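Side-chain contacts in flavin reductase domain protein, FMN-binding (PDB 3HMZ), which binds flavin mononucleotide as its cofactor and probably acts as an oxidoreductase that uses NAD or NADP: residues Ala52-Ala56 with Pro57-Thr61; Thr70-Phe73 with Ile74-Gly78; Ile138-Pro141 with Asn142-Leu145; Trp158-Thr161 with Gln162-Asn165. One frame throughout, in Å; residues are numbered along the deposited sequence.

Contact 1 of 4, residues Ala52-Ala56 with Pro57-Thr61; sequences ALDFA and PPKLT
Leu53 and Asp54 both turn their backbone N-H groups to the carbonyl oxygen of Lys59, which they reach from the same face of its plane: Leu53 N lies 2.8 Å and Asp54 N 3.2 Å from Lys59 O. Asp54 O takes the N-H of Lys59 in return, and the strands run antiparallel, their short axes 169° apart. The Lys59 side chain can be followed outward. Its CB rests 4.0 Å from Leu53 CB, and its CG, turned anti to the carbonyl carbon (chi1 -58°), passes 4.1 Å from Asp54 CB. The chain then runs extended until it bends at the last torsion, bringing Lys59 NZ 2.8 Å from the oxygen of water 2. That water also donates to Asp54 OD2 and Pro57 O, so the opposite charges are joined through water, with Lys59 NZ 4.8 Å from Asp54 OD2. Asp54 OD1 accepts the next backbone N-H, Phe55 N, at 2.7 Å. Replacing Asp54 by an alanine would probably leave that N-H and the bridging water without their carboxylate mate, and Lys59 without its nearby opposite charge. Further along, the Leu53 side chain crosses that of Thr61 at roughly a right angle, Leu53 CD2 lying 3.9 Å from Thr61 CG2. The chain reverses through a cis peptide between Ala56 and Pro57. Two successive residues facing one define a classic beta bulge, here in the hairpin of strands 41-55 and 58-63 in the flavin reductase domain.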
loop_
_atom_site.group_PDB
_atom_site.type_symbol
_atom_site.label_atom_id
_atom_site.label_comp_id
_atom_site.label_asym_id
_atom_site.label_seq_id
_atom_site.Cartn_x
_atom_site.Cartn_y
_atom_site.Cartn_z
ATOM N N ALA A 52 -2.023 -6.027 0.478
ATOM C CA ALA A 52 -1.880 -7.466 0.595
ATOM C C ALA A 52 -1.683 -7.845 2.075
ATOM O O ALA A 52 -1.131 -7.086 2.879
ATOM C CB ALA A 52 -0.716 -7.966 -0.245
ATOM N N LEU A 53 -2.180 -9.024 2.408
ATOM C CA LEU A 53 -2.119 -9.571 3.782
ATOM C C LEU A 53 -1.487 -10.956 3.850
ATOM O O LEU A 53 -0.870 -11.288 4.883
ATOM C CB LEU A 53 -3.515 -9.587 4.416
ATOM C CG LEU A 53 -3.665 -10.177 5.817
ATOM C CD1 LEU A 53 -2.797 -9.373 6.763
ATOM C CD2 LEU A 53 -5.174 -10.181 6.231
ATOM N N ASP A 54 -1.663 -11.782 2.820
ATOM C CA ASP A 54 -1.023 -13.091 2.777
ATOM C C ASP A 54 -0.832 -13.531 1.321
ATOM O O ASP A 54 -1.484 -13.025 0.404
ATOM C CB ASP A 54 -1.850 -14.102 3.598
ATOM C CG ASP A 54 -1.023 -15.302 4.078
ATOM O OD1 ASP A 54 0.170 -15.470 3.698
ATOM O OD2 ASP A 54 -1.613 -16.107 4.831
ATOM N N PHE A 55 0.068 -14.485 1.139
ATOM C CA PHE A 55 0.444 -15.016 -0.164
ATOM C C PHE A 55 -0.375 -16.197 -0.659
ATOM O O PHE A 55 -0.800 -16.215 -1.792
ATOM C CB PHE A 55 1.905 -15.578 -0.144
ATOM C CG PHE A 55 2.924 -14.630 0.306
ATOM C CD1 PHE A 55 3.453 -13.704 -0.581
ATOM C CD2 PHE A 55 3.394 -14.666 1.609
ATOM C CE1 PHE A 55 4.457 -12.832 -0.194
ATOM C CE2 PHE A 55 4.375 -13.774 2.030
ATOM C CZ PHE A 55 4.927 -12.868 1.122
ATOM N N ALA A 56 -0.528 -17.202 0.196
ATOM C CA ALA A 56 -1.066 -18.481 -0.253
ATOM C C ALA A 56 -1.751 -19.156 0.904
ATOM O O ALA A 56 -1.060 -19.639 1.825
ATOM C CB ALA A 56 0.049 -19.356 -0.822
ATOM N N PRO A 57 -3.092 -19.162 0.915
ATOM C CA PRO A 57 -3.984 -18.536 -0.066
ATOM C C PRO A 57 -3.922 -17.017 0.102
ATOM O O PRO A 57 -3.708 -16.533 1.217
ATOM C CB PRO A 57 -5.357 -19.107 0.280
ATOM C CG PRO A 57 -5.258 -19.559 1.666
ATOM C CD PRO A 57 -3.850 -20.017 1.858
ATOM N N PRO A 58 -4.048 -16.266 -1.011
ATOM C CA PRO A 58 -3.978 -14.821 -0.884
ATOM C C PRO A 58 -5.062 -14.185 -0.015
ATOM O O PRO A 58 -6.213 -14.629 -0.009
ATOM C CB PRO A 58 -4.078 -14.334 -2.318
ATOM C CG PRO A 58 -4.760 -15.460 -3.027
ATOM C CD PRO A 58 -4.245 -16.690 -2.391
ATOM N N LYS A 59 -4.684 -13.131 0.698
ATOM C CA LYS A 59 -5.602 -12.320 1.482
ATOM C C LYS A 59 -5.176 -10.856 1.332
ATOM O O LYS A 59 -4.018 -10.550 0.978
ATOM C CB LYS A 59 -5.602 -12.684 2.964
ATOM C CG LYS A 59 -5.950 -14.140 3.289
ATOM C CD LYS A 59 -5.973 -14.345 4.805
ATOM C CE LYS A 59 -6.010 -15.829 5.323
ATOM N NZ LYS A 59 -6.369 -16.846 4.384
ATOM N N LEU A 60 -6.121 -9.990 1.630
ATOM C CA LEU A 60 -5.882 -8.554 1.628
ATOM C C LEU A 60 -6.702 -7.842 2.684
ATOM O O LEU A 60 -7.648 -8.434 3.263
ATOM C CB LEU A 60 -6.064 -7.977 0.207
ATOM C CG LEU A 60 -7.450 -8.121 -0.435
ATOM C CD1 LEU A 60 -8.545 -7.208 0.200
ATOM C CD2 LEU A 60 -7.314 -7.779 -1.924
ATOM N N THR A 61 -6.266 -6.629 2.991
ATOM C CA THR A 61 -6.979 -5.742 3.865
ATOM C C THR A 61 -7.485 -4.564 3.054
ATOM O O THR A 61 -6.841 -4.154 2.076
ATOM C CB THR A 61 -6.128 -5.200 5.047
ATOM O OG1 THR A 61 -4.948 -4.557 4.532
ATOM C CG2 THR A 61 -5.763 -6.343 6.028
HETATM O O HOH W 1 -2.444 -5.758 5.065
HETATM O O HOH W 2 -3.640 -17.358 3.763
#

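Contact 2 of 4, residues Thr70-Phe73 with Ile74-Gly78; sequences TREF and IEQSG. With FMN (flavin mononucleotide), chain B.
Ile74 N bonds to Thr70 O near the start of helix 69-77, whose N-terminal end binds the FMN phosphate: Thr70 gives both N (2.8 Å) and OG1 (2.7 Å) to FMN O2P. The Ile74 side chain crosses Thr70 obliquely, CD1 4.1 Å from Thr70 CG2, on the side of the helix packed against strand 32-38. Glu75 reaches back one turn to Arg71, OE2 lying 2.8 Å from Arg71 NE in a salt bridge. The nitrogen comes from above the carboxylate plane, and the two flat groups stand 87° apart; water 3 links the same OE2 to Arg71 NH2. Arg71 has a second acidic partner, Asp148, at NH1. In the conformer given here, the Gln76 side chain lies beside that of Glu72, its NE2 3.4 Å from Glu72 CG, while Glu72 OE1 pairs with Lys69 and Gln76 OE1 with Ser38. Ser77 holds Phe73 O twice, through its N and through its OG, the latter 2.9 Å from Phe73 O. These donors come from opposite faces of the carbonyl plane, the OG being placed by a chi1 of 72°, between the backbone N and the carbonyl carbon. Gly78 leaves the helix with a phi of 71°, yet its N still bonds to Ile74 O at 2.7 Å.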
loop_
_atom_site.group_PDB
_atom_site.type_symbol
_atom_site.label_atom_id
_atom_site.label_comp_id
_atom_site.label_asym_id
_atom_site.label_seq_id
_atom_site.Cartn_x
_atom_site.Cartn_y
_atom_site.Cartn_z
ATOM N N THR A 70 -20.512 1.593 -0.350
ATOM C CA THR A 70 -19.819 0.339 -0.679
ATOM C C THR A 70 -19.599 -0.548 0.554
ATOM O O THR A 70 -19.785 -1.756 0.482
ATOM C CB THR A 70 -18.493 0.606 -1.436
ATOM O OG1 THR A 70 -18.760 1.435 -2.557
ATOM C CG2 THR A 70 -17.907 -0.697 -1.927
ATOM N N ARG A 71 -19.239 0.062 1.689
ATOM C CA ARG A 71 -19.087 -0.712 2.928
ATOM C C ARG A 71 -20.389 -1.450 3.283
ATOM O O ARG A 71 -20.373 -2.636 3.660
ATOM C CB ARG A 71 -18.674 0.193 4.063
ATOM C CG ARG A 71 -18.673 -0.507 5.394
ATOM C CD ARG A 71 -18.103 0.364 6.429
ATOM N NE ARG A 71 -18.297 -0.226 7.764
ATOM C CZ ARG A 71 -17.493 -0.059 8.806
ATOM N NH1 ARG A 71 -16.369 0.660 8.696
ATOM N NH2 ARG A 71 -17.790 -0.643 9.983
ATOM N N GLU A 72 -21.497 -0.730 3.165
ATOM C CA GLU A 72 -22.812 -1.348 3.447
ATOM C C GLU A 72 -23.037 -2.584 2.573
ATOM O O GLU A 72 -23.441 -3.647 3.049
ATOM C CB GLU A 72 -23.912 -0.321 3.233
ATOM C CG GLU A 72 -25.336 -0.818 3.509
ATOM C CD GLU A 72 -26.337 0.230 3.156
ATOM O OE1 GLU A 72 -26.140 1.376 3.622
ATOM O OE2 GLU A 72 -27.276 -0.107 2.360
ATOM N N PHE A 73 -22.733 -2.446 1.285
ATOM C CA PHE A 73 -22.900 -3.560 0.353
ATOM C C PHE A 73 -22.028 -4.743 0.719
ATOM O O PHE A 73 -22.453 -5.903 0.591
ATOM C CB PHE A 73 -22.599 -3.099 -1.079
ATOM C CG PHE A 73 -23.669 -2.285 -1.733
ATOM C CD1 PHE A 73 -24.783 -1.760 -1.030
ATOM C CD2 PHE A 73 -23.550 -1.988 -3.095
ATOM C CE1 PHE A 73 -25.747 -1.021 -1.699
ATOM C CE2 PHE A 73 -24.531 -1.225 -3.756
ATOM C CZ PHE A 73 -25.605 -0.728 -3.042
ATOM N N ILE A 74 -20.773 -4.448 1.104
ATOM C CA ILE A 74 -19.849 -5.503 1.535
ATOM C C ILE A 74 -20.328 -6.228 2.808
ATOM O O ILE A 74 -20.243 -7.438 2.901
ATOM C CB ILE A 74 -18.413 -4.971 1.650
ATOM C CG1 ILE A 74 -17.937 -4.654 0.224
ATOM C CG2 ILE A 74 -17.500 -6.012 2.290
ATOM C CD1 ILE A 74 -16.582 -3.933 0.128
ATOM N N GLU A 75 -20.835 -5.458 3.760
ATOM C CA GLU A 75 -21.358 -6.028 5.002
ATOM C C GLU A 75 -22.552 -6.917 4.712
ATOM O O GLU A 75 -22.678 -7.970 5.319
ATOM C CB GLU A 75 -21.747 -4.921 5.959
ATOM C CG GLU A 75 -20.545 -4.178 6.575
ATOM C CD GLU A 75 -20.908 -2.855 7.216
ATOM O OE1 GLU A 75 -21.964 -2.265 6.885
ATOM O OE2 GLU A 75 -20.119 -2.372 8.052
ATOM N N GLN A 76 -23.381 -6.506 3.761
ATOM C CA GLN A 76 -24.575 -7.263 3.410
ATOM C C GLN A 76 -24.253 -8.512 2.587
ATOM O O GLN A 76 -24.782 -9.566 2.833
ATOM C CB GLN A 76 -25.579 -6.355 2.698
ATOM C CG GLN A 76 -26.159 -5.261 3.582
ATOM C CD GLN A 76 -26.917 -4.170 2.818
ATOM O OE1 GLN A 76 -26.893 -4.097 1.579
ATOM N NE2 GLN A 76 -27.605 -3.309 3.568
ATOM N N SER A 77 -23.358 -8.398 1.599
ATOM C CA SER A 77 -23.071 -9.513 0.709
ATOM C C SER A 77 -21.871 -10.399 1.034
ATOM O O SER A 77 -21.810 -11.534 0.562
ATOM C CB SER A 77 -22.910 -8.972 -0.722
ATOM O OG SER A 77 -21.683 -8.256 -0.829
ATOM N N GLY A 78 -20.902 -9.848 1.758
ATOM C CA GLY A 78 -19.672 -10.554 2.098
ATOM C C GLY A 78 -18.692 -10.796 0.960
ATOM O O GLY A 78 -17.802 -11.630 1.080
HETATM N N1 FMN B . -12.499 5.793 1.383
HETATM C C2 FMN B . -12.251 4.740 2.231
HETATM O O2 FMN B . -13.129 4.386 3.017
HETATM N N3 FMN B . -11.034 4.088 2.156
HETATM C C4 FMN B . -10.042 4.461 1.303
HETATM O O4 FMN B . -8.954 3.826 1.322
HETATM C C4A FMN B . -10.302 5.551 0.457
HETATM N N5 FMN B . -9.355 5.982 -0.454
HETATM C C5A FMN B . -9.647 6.919 -1.434
HETATM C C6 FMN B . -8.734 7.209 -2.460
HETATM C C7 FMN B . -9.015 8.164 -3.430
HETATM C C7M FMN B . -8.039 8.448 -4.529
HETATM C C8 FMN B . -10.233 8.848 -3.375
HETATM C C8M FMN B . -10.584 9.905 -4.404
HETATM C C9 FMN B . -11.130 8.543 -2.361
HETATM C C9A FMN B . -10.884 7.597 -1.378
HETATM N N10 FMN B . -11.782 7.270 -0.365
HETATM C C10 FMN B . -11.529 6.214 0.496
HETATM C "C1'" FMN B . -13.163 7.865 -0.310
HETATM C "C2'" FMN B . -14.265 7.029 -0.975
HETATM O "O2'" FMN B . -13.853 6.504 -2.247
HETATM C "C3'" FMN B . -15.464 7.959 -1.119
HETATM O "O3'" FMN B . -15.939 8.300 0.181
HETATM C "C4'" FMN B . -16.565 7.424 -2.056
HETATM O "O4'" FMN B . -17.350 8.544 -2.450
HETATM C "C5'" FMN B . -17.458 6.368 -1.434
HETATM O "O5'" FMN B . -18.459 6.036 -2.397
HETATM P P FMN B . -19.756 5.209 -1.956
HETATM O O1P FMN B . -20.628 5.261 -3.198
HETATM O O2P FMN B . -19.366 3.819 -1.537
HETATM O O3P FMN B . -20.387 5.921 -0.789
HETATM O O HOH W 3 -20.803 -0.869 10.332
#

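Contact 3 of 4, residues Ile138-Pro141 with Asn142-Leu145; sequences IPEP and NNQL
Gln144 folds its amide back over the start of helix 141-147, where Glu140 holds the N-cap position, and the two residues bond reciprocally. Gln144 OE1 accepts Glu140 N at 3.0 Å, with a nearly straight N-H...O angle of 170°, while Gln144 N donates to Glu140 O at 3.0 Å. The first of these donors stands well above the plane of the Gln144 amide. The side chain leaves with CG anti to the carbonyl carbon (chi1 -66°) and then runs extended, which carries OE1 to the N-cap. Water 4 joins the same OE1 to Ile138 O. A leucine at Gln144 would probably leave Glu140 N and this water without their acceptor, freeing the residues before the helix to move. The Glu140 and Asn143 side chains run alongside each other in a common direction, with carboxylate and amide planes 40° apart; Glu140 CB is 3.9 Å from Asn143 ND2. Their polar ends look to the dimer partner: Glu140 OE2 bonds to Tyr147 of the second subunit, and Asn143 ND2 to OD1 of the Asn143 there. Glu140 OE1 is linked to the early helix as well, since water 5 donates to it at 3.0 Å and accepts Asn143 N at 3.0 Å.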
loop_
_atom_site.group_PDB
_atom_site.type_symbol
_atom_site.label_atom_id
_atom_site.label_comp_id
_atom_site.label_asym_id
_atom_site.label_seq_id
_atom_site.Cartn_x
_atom_site.Cartn_y
_atom_site.Cartn_z
ATOM N N ILE A 138 -13.805 -12.093 5.292
ATOM C CA ILE A 138 -13.629 -12.900 6.517
ATOM C C ILE A 138 -14.149 -11.983 7.632
ATOM O O ILE A 138 -13.437 -11.072 8.053
ATOM C CB ILE A 138 -12.182 -13.286 6.768
ATOM C CG1 ILE A 138 -11.642 -14.102 5.611
ATOM C CG2 ILE A 138 -12.092 -14.083 8.149
ATOM C CD1 ILE A 138 -10.177 -14.383 5.705
ATOM N N PRO A 139 -15.393 -12.195 8.121
ATOM C CA PRO A 139 -15.939 -11.234 9.081
ATOM C C PRO A 139 -15.143 -11.119 10.376
ATOM O O PRO A 139 -14.789 -12.138 10.962
ATOM C CB PRO A 139 -17.361 -11.768 9.339
ATOM C CG PRO A 139 -17.684 -12.559 8.124
ATOM C CD PRO A 139 -16.398 -13.212 7.734
ATOM N N GLU A 140 -14.826 -9.885 10.763
ATOM C CA GLU A 140 -14.051 -9.571 11.962
ATOM C C GLU A 140 -14.736 -8.393 12.599
ATOM O O GLU A 140 -14.368 -7.251 12.363
ATOM C CB GLU A 140 -12.592 -9.287 11.579
ATOM C CG GLU A 140 -11.795 -10.498 11.152
ATOM C CD GLU A 140 -11.438 -11.439 12.276
ATOM O OE1 GLU A 140 -11.602 -11.048 13.459
ATOM O OE2 GLU A 140 -11.018 -12.572 11.987
ATOM N N PRO A 141 -15.791 -8.647 13.437
ATOM C CA PRO A 141 -16.543 -7.533 13.985
ATOM C C PRO A 141 -15.775 -6.420 14.656
ATOM O O PRO A 141 -16.048 -5.265 14.392
ATOM C CB PRO A 141 -17.498 -8.212 14.988
ATOM C CG PRO A 141 -17.691 -9.554 14.394
ATOM C CD PRO A 141 -16.373 -9.950 13.802
ATOM N N ASN A 142 -14.802 -6.755 15.503
ATOM C CA ASN A 142 -14.056 -5.737 16.229
ATOM C C ASN A 142 -13.204 -4.880 15.298
ATOM O O ASN A 142 -13.200 -3.665 15.404
ATOM C CB ASN A 142 -13.149 -6.346 17.290
ATOM C CG ASN A 142 -12.605 -5.284 18.216
ATOM O OD1 ASN A 142 -13.372 -4.612 18.892
ATOM N ND2 ASN A 142 -11.302 -5.063 18.180
ATOM N N ASN A 143 -12.513 -5.530 14.372
ATOM C CA ASN A 143 -11.690 -4.760 13.409
ATOM C C ASN A 143 -12.559 -3.810 12.591
ATOM O O ASN A 143 -12.200 -2.645 12.363
ATOM C CB ASN A 143 -10.968 -5.674 12.415
ATOM C CG ASN A 143 -9.762 -6.369 12.979
ATOM O OD1 ASN A 143 -9.225 -5.981 14.013
ATOM N ND2 ASN A 143 -9.279 -7.380 12.243
ATOM N N GLN A 144 -13.717 -4.311 12.171
ATOM C CA GLN A 144 -14.593 -3.510 11.313
ATOM C C GLN A 144 -15.210 -2.308 12.037
ATOM O O GLN A 144 -15.338 -1.203 11.487
ATOM C CB GLN A 144 -15.644 -4.413 10.657
ATOM C CG GLN A 144 -15.023 -5.408 9.674
ATOM C CD GLN A 144 -15.924 -6.559 9.251
ATOM O OE1 GLN A 144 -15.432 -7.640 8.944
ATOM N NE2 GLN A 144 -17.251 -6.334 9.251
ATOM N N LEU A 145 -15.566 -2.513 13.315
ATOM C CA LEU A 145 -16.156 -1.445 14.103
ATOM C C LEU A 145 -15.125 -0.445 14.618
ATOM O O LEU A 145 -15.289 0.786 14.459
ATOM C CB LEU A 145 -16.893 -2.066 15.315
ATOM C CG LEU A 145 -17.631 -1.068 16.223
ATOM C CD1 LEU A 145 -18.675 -0.266 15.476
ATOM C CD2 LEU A 145 -18.238 -1.857 17.435
HETATM O O HOH W 4 -12.918 -8.359 8.114
HETATM O O HOH W 5 -11.844 -8.378 14.850
#

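Contact 4 of 4, residues Trp158-Thr161 with Gln162-Asn165; sequences WADT and QVFN
Asp160 O accepts two backbone N-H groups, Val163 N at 3.0 Å and Phe164 N at 2.9 Å, so the chain leaves strand 149-160 through a tight turn whose middle residues, Thr161 and Gln162, have the backbone angles of a type I beta turn. Phe164 N approaches in the plane of the carbonyl, whereas Val163 N stands above it. The Asp160 side chain adds a third bond: with CG anti to the backbone N (chi1 174°), OD1 swings round to receive Gln162 N at 2.9 Å, from above the carboxylate plane. Together with the bonds to Asp160 O this makes an Asx motif, its first ring an Asx turn. The Asp160 and Gln162 side chains run side by side, and Lys178 meets both, forming a salt bridge with Asp160 OD2 and a hydrogen bond with Gln162 OE1. At the other end, Asn165 closes the turn from its amide: ND2 lies 2.7 Å from Thr161 O, nearly straight at 169° and with the acceptor in the amide plane. Ala159 CB packs 3.9 Å from Phe164 CB, and water 6 donates to both Ala159 O and Phe164 O. Around the turn, Thr161 OG1 bonds to Asn13 just before strand 14-16, the Phe164 ring meets Trp169 edge-to-face, and strand 164-165 pairs antiparallel with 168-169.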
loop_
_atom_site.group_PDB
_atom_site.type_symbol
_atom_site.label_atom_id
_atom_site.label_comp_id
_atom_site.label_asym_id
_atom_site.label_seq_id
_atom_site.Cartn_x
_atom_site.Cartn_y
_atom_site.Cartn_z
ATOM N N TRP A 158 -7.253 -11.992 -12.003
ATOM C CA TRP A 158 -7.112 -11.888 -13.458
ATOM C C TRP A 158 -6.410 -10.583 -13.778
ATOM O O TRP A 158 -6.436 -9.651 -12.986
ATOM C CB TRP A 158 -8.495 -11.896 -14.164
ATOM C CG TRP A 158 -9.379 -13.025 -13.758
ATOM C CD1 TRP A 158 -9.506 -14.231 -14.391
ATOM C CD2 TRP A 158 -10.205 -13.103 -12.592
ATOM N NE1 TRP A 158 -10.400 -15.030 -13.742
ATOM C CE2 TRP A 158 -10.861 -14.367 -12.632
ATOM C CE3 TRP A 158 -10.503 -12.226 -11.552
ATOM C CZ2 TRP A 158 -11.775 -14.764 -11.641
ATOM C CZ3 TRP A 158 -11.435 -12.616 -10.581
ATOM C CH2 TRP A 158 -12.050 -13.887 -10.633
ATOM N N ALA A 159 -5.798 -10.505 -14.943
ATOM C CA ALA A 159 -5.163 -9.288 -15.383
ATOM C C ALA A 159 -5.044 -9.184 -16.881
ATOM O O ALA A 159 -5.029 -10.195 -17.597
ATOM C CB ALA A 159 -3.748 -9.148 -14.706
ATOM N N ASP A 160 -4.914 -7.939 -17.328
ATOM C CA ASP A 160 -4.638 -7.604 -18.731
ATOM C C ASP A 160 -3.210 -8.043 -19.027
ATOM O O ASP A 160 -2.260 -7.470 -18.476
ATOM C CB ASP A 160 -4.842 -6.093 -18.890
ATOM C CG ASP A 160 -4.475 -5.562 -20.215
ATOM O OD1 ASP A 160 -3.877 -6.254 -21.053
ATOM O OD2 ASP A 160 -4.806 -4.363 -20.392
ATOM N N THR A 161 -3.065 -8.986 -19.956
ATOM C CA THR A 161 -1.761 -9.546 -20.246
ATOM C C THR A 161 -0.775 -8.580 -20.873
ATOM O O THR A 161 0.408 -8.879 -20.897
ATOM C CB THR A 161 -1.857 -10.783 -21.138
ATOM O OG1 THR A 161 -2.483 -10.445 -22.381
ATOM C CG2 THR A 161 -2.648 -11.927 -20.422
ATOM N N GLN A 162 -1.242 -7.466 -21.422
ATOM C CA GLN A 162 -0.283 -6.456 -21.907
ATOM C C GLN A 162 0.479 -5.769 -20.759
ATOM O O GLN A 162 1.614 -5.291 -20.974
ATOM C CB GLN A 162 -0.981 -5.387 -22.709
ATOM C CG GLN A 162 0.019 -4.518 -23.462
ATOM C CD GLN A 162 -0.630 -3.578 -24.428
ATOM O OE1 GLN A 162 -1.708 -3.037 -24.171
ATOM N NE2 GLN A 162 0.064 -3.349 -25.581
ATOM N N VAL A 163 -0.126 -5.741 -19.564
ATOM C CA VAL A 163 0.555 -5.041 -18.470
ATOM C C VAL A 163 0.975 -5.954 -17.325
ATOM O O VAL A 163 1.911 -5.630 -16.651
ATOM C CB VAL A 163 -0.240 -3.819 -18.039
ATOM C CG1 VAL A 163 -1.520 -4.254 -17.400
ATOM C CG2 VAL A 163 0.565 -2.922 -17.133
ATOM N N PHE A 164 0.345 -7.130 -17.150
ATOM C CA PHE A 164 0.770 -8.104 -16.155
ATOM C C PHE A 164 0.622 -9.477 -16.775
ATOM O O PHE A 164 -0.453 -9.847 -17.259
ATOM C CB PHE A 164 -0.074 -8.010 -14.889
ATOM C CG PHE A 164 0.394 -8.913 -13.774
ATOM C CD1 PHE A 164 -0.000 -10.241 -13.704
ATOM C CD2 PHE A 164 1.238 -8.436 -12.794
ATOM C CE1 PHE A 164 0.436 -11.053 -12.656
ATOM C CE2 PHE A 164 1.656 -9.214 -11.754
ATOM C CZ PHE A 164 1.261 -10.530 -11.674
ATOM N N ASN A 165 1.702 -10.232 -16.786
ATOM C CA ASN A 165 1.644 -11.605 -17.325
ATOM C C ASN A 165 2.721 -12.450 -16.698
ATOM O O ASN A 165 3.771 -11.937 -16.257
ATOM C CB ASN A 165 1.708 -11.600 -18.862
ATOM C CG ASN A 165 2.985 -10.991 -19.402
ATOM O OD1 ASN A 165 4.081 -11.493 -19.175
ATOM N ND2 ASN A 165 2.844 -9.870 -20.119
HETATM O O HOH W 6 -2.573 -11.569 -16.966
#

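In the fold
From the N terminus the four contacts follow in series; none nests in or crosses another. Contact 1 closes the hairpin between strands 41-55 and 58-63. The chain then enters the helix of contact 2 beside the cofactor phosphate. Contact 3 starts the helix between strands 131-138 and 149-160, and contact 4 turns the chain at the far end of the latter strand. Contacts 2 and 3 meet where Arg71 NH2 probably bonds to Gln144 O, 2.9 Å away; contacts 1 and 3 touch through Lys59 and Ile138, and both reach the second subunit. Contact 4, with its centre about 32 Å from that of contact 3, shares with contact 1 the sheet in which strands 58-63 and 149-160 are neighbours.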